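Local atomic coordinates of hypothetical protein, similar to alpha-acetolactate decarboxylase (Staphylococcus aureus subsp. aureus, PDB entry 1XV2), a protein that is of unknown function but probably acts as an alpha-acetolactate decarboxylase, converting acetolactate to acetoin and carbon dioxide at a zinc site. Residues Gly47-Leu52 / Ala56-Glu61; Thr41-Asp46 / Pro134-Leu139; His168-Ala173 / Phe208-Pro213; Val7-Gly12 / Asn29-His34; Thr16-Leu21 / Lys227-Glu232. All blocks are in the same frame, centred on the assembly; numbering follows the deposited sequence.

Interaction 1 (Gly47-Leu52 / Ala56-Glu61); sequences GEVIFL and AYHANE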
# COMPACT_ATOMS: atom_id res chain seq x y z
N GLY A 47 -5.70 -0.58 23.97
CA GLY A 47 -5.64 0.86 24.06
C GLY A 47 -5.31 1.66 22.82
O GLY A 47 -5.46 1.20 21.69
N GLU A 48 -4.84 2.87 23.07
CA GLU A 48 -4.51 3.81 22.01
C GLU A 48 -3.11 4.37 22.17
O GLU A 48 -2.79 4.94 23.21
CB GLU A 48 -5.50 4.97 22.06
CG GLU A 48 -6.96 4.55 22.15
CD GLU A 48 -7.42 3.83 20.90
OE1 GLU A 48 -6.70 3.91 19.88
OE2 GLU A 48 -8.50 3.19 20.94
N VAL A 49 -2.29 4.21 21.14
CA VAL A 49 -0.93 4.73 21.19
C VAL A 49 -0.88 6.05 20.43
O VAL A 49 -1.40 6.16 19.32
CB VAL A 49 0.08 3.76 20.55
CG1 VAL A 49 1.47 4.37 20.57
CG2 VAL A 49 0.08 2.44 21.30
N ILE A 50 -0.26 7.06 21.04
CA ILE A 50 -0.10 8.35 20.39
C ILE A 50 1.38 8.70 20.38
O ILE A 50 2.00 8.82 21.44
CB ILE A 50 -0.84 9.50 21.13
CG1 ILE A 50 -2.32 9.16 21.32
CG2 ILE A 50 -0.71 10.79 20.34
CD1 ILE A 50 -2.60 8.25 22.50
N PHE A 51 1.96 8.82 19.19
CA PHE A 51 3.37 9.19 19.07
C PHE A 51 3.38 10.71 18.98
O PHE A 51 2.90 11.28 18.00
CB PHE A 51 3.99 8.58 17.81
CG PHE A 51 4.13 7.08 17.87
CD1 PHE A 51 4.90 6.47 18.86
CD2 PHE A 51 3.51 6.27 16.93
CE1 PHE A 51 5.05 5.09 18.91
CE2 PHE A 51 3.65 4.88 16.97
CZ PHE A 51 4.42 4.29 17.97
N LEU A 52 3.92 11.36 20.01
CA LEU A 52 3.95 12.81 20.05
C LEU A 52 5.31 13.34 20.50
O LEU A 52 5.77 13.04 21.60
CB LEU A 52 2.86 13.32 20.98
CG LEU A 52 2.60 14.83 20.99
CD1 LEU A 52 2.16 15.28 19.60
CD2 LEU A 52 1.53 15.14 22.03
N ALA A 56 6.23 8.17 23.25
CA ALA A 56 5.13 7.24 23.00
C ALA A 56 4.22 7.15 24.21
O ALA A 56 4.64 6.74 25.29
CB ALA A 56 5.69 5.86 22.66
N TYR A 57 2.96 7.53 24.03
CA TYR A 57 1.98 7.51 25.11
C TYR A 57 0.91 6.44 24.90
O TYR A 57 0.62 6.05 23.76
CB TYR A 57 1.31 8.88 25.23
CG TYR A 57 2.28 10.01 25.50
CD1 TYR A 57 2.87 10.16 26.75
CD2 TYR A 57 2.65 10.90 24.49
CE1 TYR A 57 3.81 11.16 27.00
CE2 TYR A 57 3.58 11.91 24.72
CZ TYR A 57 4.16 12.03 25.98
OH TYR A 57 5.09 13.01 26.22
N HIS A 58 0.32 5.98 25.99
CA HIS A 58 -0.72 4.97 25.91
C HIS A 58 -1.91 5.26 26.81
O HIS A 58 -1.76 5.48 28.02
CB HIS A 58 -0.14 3.60 26.26
CG HIS A 58 -1.11 2.47 26.09
ND1 HIS A 58 -1.57 1.71 27.14
CD2 HIS A 58 -1.71 1.98 24.98
CE1 HIS A 58 -2.41 0.80 26.69
NE2 HIS A 58 -2.52 0.94 25.38
N ALA A 59 -3.09 5.25 26.21
CA ALA A 59 -4.34 5.49 26.94
C ALA A 59 -5.15 4.21 26.81
O ALA A 59 -5.47 3.78 25.70
CB ALA A 59 -5.09 6.66 26.33
N ASN A 60 -5.48 3.58 27.94
CA ASN A 60 -6.24 2.34 27.87
C ASN A 60 -7.68 2.46 28.32
O ASN A 60 -8.14 3.53 28.72
CB ASN A 60 -5.55 1.22 28.67
CG ASN A 60 -5.51 1.49 30.17
OD1 ASN A 60 -6.46 2.03 30.74
ND2 ASN A 60 -4.42 1.10 30.81
N GLU A 61 -8.38 1.33 28.24
CA GLU A 61 -9.78 1.19 28.59
C GLU A 61 -10.10 1.50 30.05
O GLU A 61 -11.26 1.61 30.42
CB GLU A 61 -10.23 -0.23 28.28
CG GLU A 61 -9.42 -1.27 29.06
CD GLU A 61 -9.57 -2.67 28.51
OE1 GLU A 61 -10.71 -3.17 28.46
OE2 GLU A 61 -8.55 -3.28 28.13

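Interaction 2 (Thr41-Asp46 / Pro134-Leu139); sequences TLTGSD and PPYTRL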
# COMPACT_ATOMS: atom_id res chain seq x y z
N THR A 41 -1.50 1.00 18.48
CA THR A 41 -2.15 0.32 19.58
C THR A 41 -1.19 -0.78 20.02
O THR A 41 -0.17 -1.01 19.36
CB THR A 41 -3.50 -0.28 19.16
OG1 THR A 41 -4.08 -0.98 20.28
CG2 THR A 41 -3.34 -1.23 17.98
N LEU A 42 -1.48 -1.43 21.14
CA LEU A 42 -0.59 -2.48 21.64
C LEU A 42 -1.11 -3.88 21.34
O LEU A 42 -2.17 -4.05 20.75
CB LEU A 42 -0.40 -2.32 23.15
CG LEU A 42 0.15 -0.97 23.61
CD1 LEU A 42 0.33 -1.00 25.12
CD2 LEU A 42 1.48 -0.68 22.93
N THR A 43 -0.33 -4.88 21.73
CA THR A 43 -0.71 -6.27 21.51
C THR A 43 -2.15 -6.47 21.97
O THR A 43 -2.56 -5.94 23.00
CB THR A 43 0.23 -7.22 22.28
OG1 THR A 43 1.58 -7.01 21.85
CG2 THR A 43 -0.15 -8.67 22.04
N GLY A 44 -2.92 -7.23 21.18
CA GLY A 44 -4.31 -7.48 21.51
C GLY A 44 -5.16 -6.25 21.23
O GLY A 44 -6.33 -6.19 21.61
N SER A 45 -4.55 -5.28 20.55
CA SER A 45 -5.18 -4.01 20.21
C SER A 45 -5.53 -3.32 21.52
O SER A 45 -6.60 -2.74 21.68
CB SER A 45 -6.45 -4.21 19.38
OG SER A 45 -6.92 -2.97 18.89
N ASP A 46 -4.60 -3.41 22.47
CA ASP A 46 -4.79 -2.81 23.77
C ASP A 46 -4.60 -1.30 23.79
O ASP A 46 -3.49 -0.80 23.62
CB ASP A 46 -3.85 -3.46 24.79
CG ASP A 46 -3.87 -2.74 26.14
OD1 ASP A 46 -4.97 -2.40 26.62
OD2 ASP A 46 -2.78 -2.52 26.71
N PRO A 134 -5.70 -13.56 23.66
CA PRO A 134 -5.74 -14.66 22.69
C PRO A 134 -6.44 -15.90 23.24
O PRO A 134 -6.39 -16.16 24.44
CB PRO A 134 -4.26 -14.90 22.39
CG PRO A 134 -3.59 -14.54 23.67
CD PRO A 134 -4.32 -13.27 24.07
N PRO A 135 -7.12 -16.66 22.37
CA PRO A 135 -7.29 -16.47 20.93
C PRO A 135 -8.07 -15.21 20.59
O PRO A 135 -9.07 -14.89 21.24
CB PRO A 135 -8.02 -17.74 20.50
CG PRO A 135 -8.89 -18.01 21.68
CD PRO A 135 -7.92 -17.82 22.83
N TYR A 136 -7.62 -14.49 19.56
CA TYR A 136 -8.25 -13.25 19.14
C TYR A 136 -9.46 -13.42 18.22
O TYR A 136 -9.66 -14.48 17.63
CB TYR A 136 -7.23 -12.36 18.45
CG TYR A 136 -6.05 -11.99 19.31
CD1 TYR A 136 -6.23 -11.26 20.49
CD2 TYR A 136 -4.75 -12.35 18.95
CE1 TYR A 136 -5.15 -10.90 21.29
CE2 TYR A 136 -3.66 -11.99 19.74
CZ TYR A 136 -3.86 -11.27 20.91
OH TYR A 136 -2.79 -10.91 21.68
N THR A 137 -10.27 -12.37 18.13
CA THR A 137 -11.45 -12.35 17.27
C THR A 137 -11.34 -11.09 16.42
O THR A 137 -10.38 -10.33 16.55
CB THR A 137 -12.76 -12.25 18.08
OG1 THR A 137 -12.79 -11.00 18.77
CG2 THR A 137 -12.86 -13.39 19.08
N ARG A 138 -12.32 -10.87 15.55
CA ARG A 138 -12.30 -9.68 14.70
C ARG A 138 -12.37 -8.45 15.60
O ARG A 138 -13.15 -8.41 16.55
CB ARG A 138 -13.48 -9.72 13.72
CG ARG A 138 -13.47 -10.95 12.82
CD ARG A 138 -14.55 -10.87 11.75
NE ARG A 138 -14.27 -9.82 10.78
CZ ARG A 138 -13.31 -9.88 9.86
NH1 ARG A 138 -12.52 -10.95 9.79
NH2 ARG A 138 -13.12 -8.87 9.03
N LEU A 139 -11.55 -7.45 15.29
CA LEU A 139 -11.48 -6.23 16.08
C LEU A 139 -12.80 -5.49 16.26
O LEU A 139 -12.95 -4.69 17.20
CB LEU A 139 -10.43 -5.29 15.48
CG LEU A 139 -10.00 -4.12 16.37
CD1 LEU A 139 -9.53 -4.65 17.72
CD2 LEU A 139 -8.89 -3.35 15.68

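Interaction 3 (His168-Ala173 / Phe208-Pro213); sequences HGVGSA and FQQHFP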
# COMPACT_ATOMS: atom_id res chain seq x y z
N HIS A 168 -7.81 2.53 1.00
CA HIS A 168 -8.72 2.20 2.09
C HIS A 168 -8.57 0.70 2.37
O HIS A 168 -8.68 -0.12 1.47
CB HIS A 168 -10.16 2.54 1.70
CG HIS A 168 -10.44 4.01 1.65
ND1 HIS A 168 -11.68 4.52 1.30
CD2 HIS A 168 -9.66 5.08 1.94
CE1 HIS A 168 -11.64 5.84 1.37
NE2 HIS A 168 -10.43 6.21 1.76
N GLY A 169 -8.31 0.35 3.63
CA GLY A 169 -8.11 -1.04 3.98
C GLY A 169 -6.69 -1.20 4.48
O GLY A 169 -6.45 -1.72 5.57
N VAL A 170 -5.73 -0.76 3.66
CA VAL A 170 -4.32 -0.80 4.03
C VAL A 170 -4.21 0.20 5.16
O VAL A 170 -3.55 -0.03 6.18
CB VAL A 170 -3.42 -0.37 2.85
CG1 VAL A 170 -1.96 -0.32 3.28
CG2 VAL A 170 -3.59 -1.33 1.69
N GLY A 171 -4.89 1.33 4.96
CA GLY A 171 -4.95 2.38 5.96
C GLY A 171 -6.42 2.54 6.27
O GLY A 171 -7.19 1.60 6.05
N SER A 172 -6.84 3.70 6.75
CA SER A 172 -8.25 3.92 7.06
C SER A 172 -8.88 4.88 6.07
O SER A 172 -8.21 5.76 5.54
CB SER A 172 -8.41 4.44 8.49
OG SER A 172 -7.62 5.59 8.69
N ALA A 173 -10.17 4.71 5.84
CA ALA A 173 -10.91 5.55 4.90
C ALA A 173 -10.93 7.01 5.33
O ALA A 173 -11.82 7.44 6.05
CB ALA A 173 -12.34 5.03 4.78
N PHE A 208 5.17 6.06 0.64
CA PHE A 208 4.46 5.29 1.66
C PHE A 208 5.26 4.01 1.84
O PHE A 208 5.37 3.21 0.91
CB PHE A 208 3.05 4.97 1.17
CG PHE A 208 2.27 4.07 2.08
CD1 PHE A 208 1.88 4.49 3.34
CD2 PHE A 208 1.91 2.79 1.66
CE1 PHE A 208 1.14 3.66 4.18
CE2 PHE A 208 1.17 1.95 2.49
CZ PHE A 208 0.78 2.38 3.75
N GLN A 209 5.82 3.81 3.03
CA GLN A 209 6.62 2.62 3.30
C GLN A 209 5.86 1.62 4.18
O GLN A 209 5.68 1.85 5.38
CB GLN A 209 7.93 3.02 3.98
CG GLN A 209 8.91 1.89 4.19
CD GLN A 209 10.23 2.37 4.76
OE1 GLN A 209 10.79 3.35 4.28
NE2 GLN A 209 10.73 1.69 5.78
N GLN A 210 5.42 0.52 3.57
CA GLN A 210 4.66 -0.51 4.28
C GLN A 210 5.55 -1.67 4.72
O GLN A 210 6.20 -2.31 3.90
CB GLN A 210 3.54 -1.05 3.38
CG GLN A 210 2.73 -2.18 4.00
CD GLN A 210 1.90 -1.73 5.18
OE1 GLN A 210 0.92 -0.99 5.02
NE2 GLN A 210 2.28 -2.16 6.38
N HIS A 211 5.56 -1.93 6.02
CA HIS A 211 6.38 -3.01 6.58
C HIS A 211 5.50 -4.16 7.05
O HIS A 211 4.44 -3.93 7.65
CB HIS A 211 7.23 -2.47 7.73
CG HIS A 211 8.13 -3.49 8.34
ND1 HIS A 211 7.91 -4.03 9.59
CD2 HIS A 211 9.26 -4.08 7.88
CE1 HIS A 211 8.87 -4.89 9.88
NE2 HIS A 211 9.70 -4.94 8.85
N PHE A 212 5.94 -5.38 6.78
CA PHE A 212 5.21 -6.59 7.15
C PHE A 212 5.99 -7.44 8.14
O PHE A 212 7.21 -7.54 8.05
CB PHE A 212 4.94 -7.43 5.89
CG PHE A 212 4.10 -6.74 4.85
CD1 PHE A 212 2.74 -7.03 4.74
CD2 PHE A 212 4.66 -5.82 3.97
CE1 PHE A 212 1.95 -6.41 3.77
CE2 PHE A 212 3.88 -5.19 2.99
CZ PHE A 212 2.53 -5.49 2.89
N PRO A 213 5.30 -8.08 9.10
CA PRO A 213 5.95 -8.93 10.10
C PRO A 213 6.28 -10.31 9.54
O PRO A 213 5.63 -11.30 9.88
CB PRO A 213 4.92 -8.98 11.22
CG PRO A 213 3.62 -8.96 10.47
CD PRO A 213 3.87 -7.88 9.43

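Interaction 4 (Val7-Gly12 / Asn29-His34); sequences VLYQHG and NELLEH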
# COMPACT_ATOMS: atom_id res chain seq x y z
N VAL A 7 8.22 10.67 4.00
CA VAL A 7 7.82 9.27 4.00
C VAL A 7 6.92 8.90 5.17
O VAL A 7 7.19 9.25 6.32
CB VAL A 7 9.05 8.33 4.05
CG1 VAL A 7 8.61 6.88 4.07
CG2 VAL A 7 9.94 8.59 2.86
N LEU A 8 5.84 8.19 4.86
CA LEU A 8 4.91 7.73 5.89
C LEU A 8 5.22 6.26 6.10
O LEU A 8 5.18 5.48 5.16
CB LEU A 8 3.46 7.89 5.43
CG LEU A 8 2.41 7.22 6.31
CD1 LEU A 8 2.59 7.65 7.75
CD2 LEU A 8 1.02 7.58 5.82
N TYR A 9 5.54 5.89 7.33
CA TYR A 9 5.87 4.51 7.65
C TYR A 9 4.71 3.79 8.32
O TYR A 9 4.11 4.31 9.27
CB TYR A 9 7.08 4.45 8.58
CG TYR A 9 7.52 3.05 8.94
CD1 TYR A 9 8.36 2.32 8.09
CD2 TYR A 9 7.11 2.45 10.14
CE1 TYR A 9 8.79 1.03 8.43
CE2 TYR A 9 7.53 1.17 10.49
CZ TYR A 9 8.37 0.47 9.63
OH TYR A 9 8.81 -0.79 9.98
N GLN A 10 4.39 2.60 7.84
CA GLN A 10 3.31 1.84 8.44
C GLN A 10 3.73 0.40 8.69
O GLN A 10 4.30 -0.26 7.82
CB GLN A 10 2.06 1.88 7.55
CG GLN A 10 0.84 1.21 8.17
CD GLN A 10 -0.47 1.58 7.48
OE1 GLN A 10 -1.07 2.62 7.76
NE2 GLN A 10 -0.92 0.72 6.57
N HIS A 11 3.47 -0.08 9.90
CA HIS A 11 3.79 -1.45 10.27
C HIS A 11 2.47 -2.18 10.36
O HIS A 11 1.62 -1.84 11.19
CB HIS A 11 4.51 -1.51 11.62
CG HIS A 11 4.73 -2.91 12.10
ND1 HIS A 11 5.70 -3.74 11.58
CD2 HIS A 11 4.06 -3.65 13.02
CE1 HIS A 11 5.61 -4.93 12.15
NE2 HIS A 11 4.62 -4.90 13.03
N GLY A 12 2.28 -3.18 9.50
CA GLY A 12 1.03 -3.91 9.50
C GLY A 12 -0.01 -3.04 8.82
O GLY A 12 0.31 -1.95 8.35
N ASN A 29 10.02 0.99 20.42
CA ASN A 29 11.34 1.53 20.11
C ASN A 29 11.66 1.40 18.62
O ASN A 29 12.25 2.30 18.03
CB ASN A 29 12.42 0.81 20.93
CG ASN A 29 12.42 1.21 22.40
OD1 ASN A 29 13.06 0.56 23.23
ND2 ASN A 29 11.71 2.28 22.72
N GLU A 30 11.28 0.27 18.03
CA GLU A 30 11.54 0.05 16.61
C GLU A 30 10.74 1.05 15.76
O GLU A 30 11.22 1.54 14.74
CB GLU A 30 11.18 -1.38 16.22
CG GLU A 30 11.88 -2.43 17.08
CD GLU A 30 11.56 -3.86 16.66
OE1 GLU A 30 10.38 -4.16 16.41
OE2 GLU A 30 12.50 -4.67 16.60
N LEU A 31 9.52 1.34 16.19
CA LEU A 31 8.67 2.28 15.47
C LEU A 31 9.25 3.70 15.55
O LEU A 31 9.27 4.43 14.55
CB LEU A 31 7.25 2.26 16.04
CG LEU A 31 6.21 1.49 15.23
CD1 LEU A 31 5.92 2.23 13.93
CD2 LEU A 31 6.72 0.08 14.93
N LEU A 32 9.71 4.08 16.73
CA LEU A 32 10.27 5.40 16.94
C LEU A 32 11.48 5.65 16.05
O LEU A 32 11.85 6.80 15.80
CB LEU A 32 10.65 5.59 18.41
CG LEU A 32 9.46 5.89 19.33
CD1 LEU A 32 9.93 5.99 20.77
CD2 LEU A 32 8.81 7.19 18.89
N GLU A 33 12.10 4.58 15.57
CA GLU A 33 13.25 4.72 14.69
C GLU A 33 12.81 5.33 13.36
O GLU A 33 13.61 5.94 12.65
CB GLU A 33 13.91 3.36 14.43
CG GLU A 33 14.71 2.79 15.61
CD GLU A 33 15.85 3.70 16.05
OE1 GLU A 33 15.58 4.71 16.75
OE2 GLU A 33 17.01 3.42 15.68
N HIS A 34 11.53 5.16 13.03
CA HIS A 34 10.99 5.68 11.78
C HIS A 34 10.20 6.98 11.92
O HIS A 34 9.78 7.55 10.91
CB HIS A 34 10.09 4.64 11.11
CG HIS A 34 10.81 3.39 10.69
ND1 HIS A 34 11.06 2.35 11.55
CD2 HIS A 34 11.33 3.02 9.49
CE1 HIS A 34 11.70 1.39 10.90
NE2 HIS A 34 11.87 1.77 9.65

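Interaction 5 (Thr16-Leu21 / Lys227-Glu232); sequences TLMAGL and KDVAEE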
# COMPACT_ATOMS: atom_id res chain seq x y z
N THR A 16 -5.90 -6.02 8.14
CA THR A 16 -5.45 -7.26 8.76
C THR A 16 -5.67 -7.21 10.27
O THR A 16 -5.92 -8.24 10.90
CB THR A 16 -3.95 -7.51 8.46
OG1 THR A 16 -3.77 -7.73 7.05
CG2 THR A 16 -3.44 -8.73 9.22
N LEU A 17 -5.57 -6.02 10.85
CA LEU A 17 -5.81 -5.88 12.29
C LEU A 17 -7.29 -6.19 12.50
O LEU A 17 -7.64 -7.00 13.36
CB LEU A 17 -5.51 -4.45 12.75
CG LEU A 17 -5.50 -4.22 14.27
CD1 LEU A 17 -4.21 -4.77 14.85
CD2 LEU A 17 -5.62 -2.72 14.58
N MSE A 18 -8.14 -5.56 11.69
CA MSE A 18 -9.59 -5.77 11.78
C MSE A 18 -9.95 -7.24 11.63
O MSE A 18 -10.94 -7.71 12.18
CB MSE A 18 -10.31 -4.97 10.68
CG MSE A 18 -10.24 -3.46 10.80
SE MSE A 18 -11.19 -2.76 12.34
CE MSE A 18 -12.99 -3.01 11.73
N ALA A 19 -9.13 -7.96 10.86
CA ALA A 19 -9.36 -9.38 10.62
C ALA A 19 -9.12 -10.25 11.85
O ALA A 19 -9.50 -11.42 11.86
CB ALA A 19 -8.47 -9.85 9.47
N GLY A 20 -8.49 -9.70 12.88
CA GLY A 20 -8.26 -10.48 14.08
C GLY A 20 -6.82 -10.80 14.43
O GLY A 20 -6.57 -11.50 15.41
N LEU A 21 -5.87 -10.32 13.63
CA LEU A 21 -4.47 -10.58 13.92
C LEU A 21 -3.95 -9.47 14.83
O LEU A 21 -3.39 -8.48 14.37
CB LEU A 21 -3.66 -10.65 12.62
CG LEU A 21 -3.88 -11.93 11.81
CD1 LEU A 21 -5.29 -11.97 11.27
CD2 LEU A 21 -2.88 -11.98 10.66
N LYS A 227 -13.72 -10.42 4.50
CA LYS A 227 -15.15 -10.28 4.25
C LYS A 227 -15.72 -9.18 5.15
O LYS A 227 -15.57 -9.23 6.37
CB LYS A 227 -15.85 -11.61 4.52
CG LYS A 227 -17.34 -11.63 4.19
CD LYS A 227 -17.91 -13.03 4.38
CE LYS A 227 -19.41 -13.07 4.11
NZ LYS A 227 -20.18 -12.24 5.08
N ASP A 228 -16.36 -8.20 4.53
CA ASP A 228 -16.98 -7.08 5.24
C ASP A 228 -16.01 -6.16 5.99
O ASP A 228 -16.44 -5.31 6.76
CB ASP A 228 -18.02 -7.58 6.25
CG ASP A 228 -19.15 -8.34 5.59
OD1 ASP A 228 -19.67 -7.86 4.56
OD2 ASP A 228 -19.52 -9.42 6.10
N VAL A 229 -14.71 -6.32 5.75
CA VAL A 229 -13.73 -5.49 6.45
C VAL A 229 -13.96 -4.00 6.20
O VAL A 229 -13.79 -3.18 7.11
CB VAL A 229 -12.28 -5.86 6.06
CG1 VAL A 229 -11.99 -5.47 4.63
CG2 VAL A 229 -11.30 -5.18 7.02
N ALA A 230 -14.35 -3.63 4.98
CA ALA A 230 -14.59 -2.23 4.66
C ALA A 230 -15.73 -1.65 5.49
O ALA A 230 -15.64 -0.53 5.99
CB ALA A 230 -14.89 -2.07 3.18
N GLU A 231 -16.81 -2.42 5.64
CA GLU A 231 -17.96 -1.98 6.41
C GLU A 231 -17.65 -1.92 7.91
O GLU A 231 -18.11 -1.03 8.61
CB GLU A 231 -19.15 -2.91 6.19
CG GLU A 231 -19.74 -2.90 4.78
CD GLU A 231 -18.78 -3.45 3.73
OE1 GLU A 231 -18.30 -4.59 3.90
OE2 GLU A 231 -18.53 -2.74 2.73
N GLU A 232 -16.86 -2.88 8.38
CA GLU A 232 -16.50 -2.92 9.80
C GLU A 232 -15.62 -1.73 10.18
O GLU A 232 -15.77 -1.15 11.26
CB GLU A 232 -15.78 -4.23 10.13
CG GLU A 232 -16.56 -5.48 9.75
CD GLU A 232 -16.01 -6.74 10.39
OE1 GLU A 232 -14.77 -6.92 10.38
OE2 GLU A 232 -16.81 -7.56 10.88
O HOH W 1 -13.39 -6.43 12.68

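Interaction 1 (Gly47-Leu52 / Ala56-Glu61)
A56 faces F51 in a non-hydrogen-bonded pair, and its CB rests against the F51 ring, 3.9 Å from CE1. Next comes Y57, paired with I50 through two backbone bonds: Y57 N to I50 O and I50 N to Y57 O, both 3.0 Å. The phenol ring of Y57 reaches along the opposite face of the sheet to L52, whose CB lies 4.1 Å from CE2; R184 makes a cation-pi interaction with the ring. The two strands, at 153°, form an antiparallel beta hairpin within the mixed sheet that also contains strand 37-42. At H58 the pair is again non-hydrogen-bonded, opposite V49. V49 O hydrogen-bonds to H178 ND1, and H178 binds the zinc with H176 and H189. With CG anti to the backbone N (chi1 -175°), the H58 imidazole extends over the corner of the chain at G47: NE2 sits 3.4 Å from G47 CA and hydrogen-bonds to D46 O. A59 forms the second hydrogen-bonded pair, A59 N to E48 O at 3.0 Å and E48 N to A59 O at 2.9 Å. E48 bends away: OE2 forms a salt bridge with R127 and hydrogen-bonds to M129 N, and the nearest side-chain atom is about 4 Å from the zinc.

Interaction 2 (Thr41-Asp46 / Pro134-Leu139)
The Y136 ring has P134, two residues earlier in the chain, against one of its faces, with P134 CB 3.9 Å above the ring plane and displaced toward the rim. From the other segment, G44 CA approaches the ring obliquely and comes within 3.5 Å of Y136 CE1. At the hydroxyl end, T43 CG2 stands 3.5 Å from Y136 OH, the threonine side chain crossing the tyrosine at about a right angle. The T43 methyl is placed there by the first torsion: with OG1 at chi1 -59°, CG2 falls anti to the backbone N, and OG1 turns to the other side, where it makes a weak hydrogen bond with K73 O.

The second point of contact is S45 with L139. L139 CD1 lies 3.3 Å from S45 OG and 3.5 Å from S45 CB, so one methyl branch fits closely against the serine side chain. No hydrogen bond links the two segments; both points of contact are van der Waals packing.

The turn carries a G1 beta bulge: S45 and D46 both face L42, with D46 N to L42 O at 3.0 Å. It leads out of strand 37-42 toward strand 48-52. The loop 134-139 follows strand 120-127 and runs into helix 140-143, while L139 also packs on L17 and M18 of helix 14-18.

Interaction 3 (His168-Ala173 / Phe208-Pro213)
V170 projects from the loop 168-173 onto F208 and Q210, two residues on the same face of strand 208-211. That strand is outermost in the sheet of its own chain, but F208, Q210 and H211 pair antiparallel with a strand of the second subunit, so the sheet runs on across the dimer interface.

One methyl does all the touching. V170 CG1, held anti to the backbone N, points into the notch between the two side chains: F208 CZ and F208 CE2 are each 3.9 Å from it, and Q210 OE1 is 3.4 Å away. The valine approaches both the phenyl ring and the glutamine at a slant. Its contact with the amide oxygen is packing of an apolar carbon, not a hydrogen bond. The F208 ring also stacks with F112, and F167 of the second subunit packs on both V170 and Q210.

The Q210 chain is bent at chi2 (67°), which turns its amide forward along the strand, toward H211. Q10 of the adjacent strand 7-11 connects the two segments, since Q10 NE2 hydrogen-bonds to both V170 O and Q210 OE1. Q210 NE2 bonds to G12 O and also to its own neighbour, H211 O, at 3.1 Å; there the oxygen lies in the glutamine amide plane, while the nitrogen stands 46° out of the H211 carbonyl plane.

Interaction 4 (Val7-Gly12 / Asn29-His34)
Two first torsions bring Y9 and H34 together: Y9 extends with CG anti to its nitrogen (chi1 -179°), out from strand 7-11, and H34 carries CG anti to its own carbonyl carbon, so that the imidazole turns back over the phenol. The rings lie face to face, with centroids 3.7 Å apart and planes at 13°. H34 CG sits 3.6 Å above the Y9 plane, over its centre, while H34 CD2 comes within 3.4 Å of Y9 CD1. The stack is joined by a CH-pi contact, because H34 CB lies over the same ring, 4.0 Å from its centroid.

L31 meets the phenol differently. Its CD1 arrives at the ring edge, close to the plane, 3.9 Å from Y9 CE2, and the other branch, CD2, reaches H11 CB at 4.3 Å. L31 carries the helix onto strand 7-11, and it also touches A77 and I79 of strand 77-80, the neighbour of 7-11 in the sheet. L31 and H34 thus join helix 28-32 and the residues after it to the sheet.

The imidazole is steadied at its edge by H34 ND1, which donates to E30 O at 3.3 Å; that oxygen lies in the plane of the H34 ring and also accepts E33 N from the opposite face of its carbonyl plane. The in-plane bond probably restrains rotation of the imidazole, consistent with the near-parallel stack, and the contact across the segments then rests on aromatic and apolar packing, with no hydrogen bond between strand and helix.

Interaction 5 (Thr16-Leu21 / Lys227-Glu232)
Two helix ends meet here: the end of helix 14-18 lies against the first turn of helix 229-236, M18 facing V229 and E232. The selenomethionine M18 supplies the whole of its segment's side-chain contact. Its CB lies 3.8 Å from V229 CG2, and its chain, bent at both chi2 (-67°) and chi3, folds CE back alongside the second helix. There CE reaches E232 CB at 3.4 Å and the E232 carbonyl carbon at 3.3 Å, tight contacts with both the side chain and the backbone of that residue. M18 also packs on I233 and A236, further along the same helix.

A water joins the M18 carbonyl to the E232 carboxylate. It donates to M18 O at 2.8 Å and to E232 OE1 at 2.7 Å, linking the end of one helix to a side chain on the other. E232 OE1 also forms a salt bridge with R138, so this glutamate has both a water and an arginine as partners. Before the helix, K227 NZ forms a salt bridge with D228 OD2 at 3.1 Å; D228 occupies the N-cap position, yet its side chain makes no capping bond.

On the other side the chain leaves helix 14-18 through G20, the first residue with non-helical angles. G20 has positive phi (114°), and the bond from G20 N to L17 O (2.9 Å), with a weak one from L21 N to T16 O, makes a Schellman motif, the classic helix C-terminal cap.

Interaction 1 is the one held by backbone bonds; the others rest mainly on side-chain packing. Interactions 1 to 4 are buried, whereas interaction 5 is only partly buried and has a water bridge across it. Interactions 1 and 2 share neighbouring strands, joined by a probable bond between T41 OG1 and G47 O, and F51 of interaction 1 packs on L31 and L32 of interaction 4. Interactions 3 and 4 lie on adjacent strands, 207-211 and 7-11, where H211 N probably bonds to Q10 O; interaction 3 reaches the dimer interface. Interactions 2 and 5 are tied by the R138-E232 salt bridge and a probable bond from L139 N to M18 O.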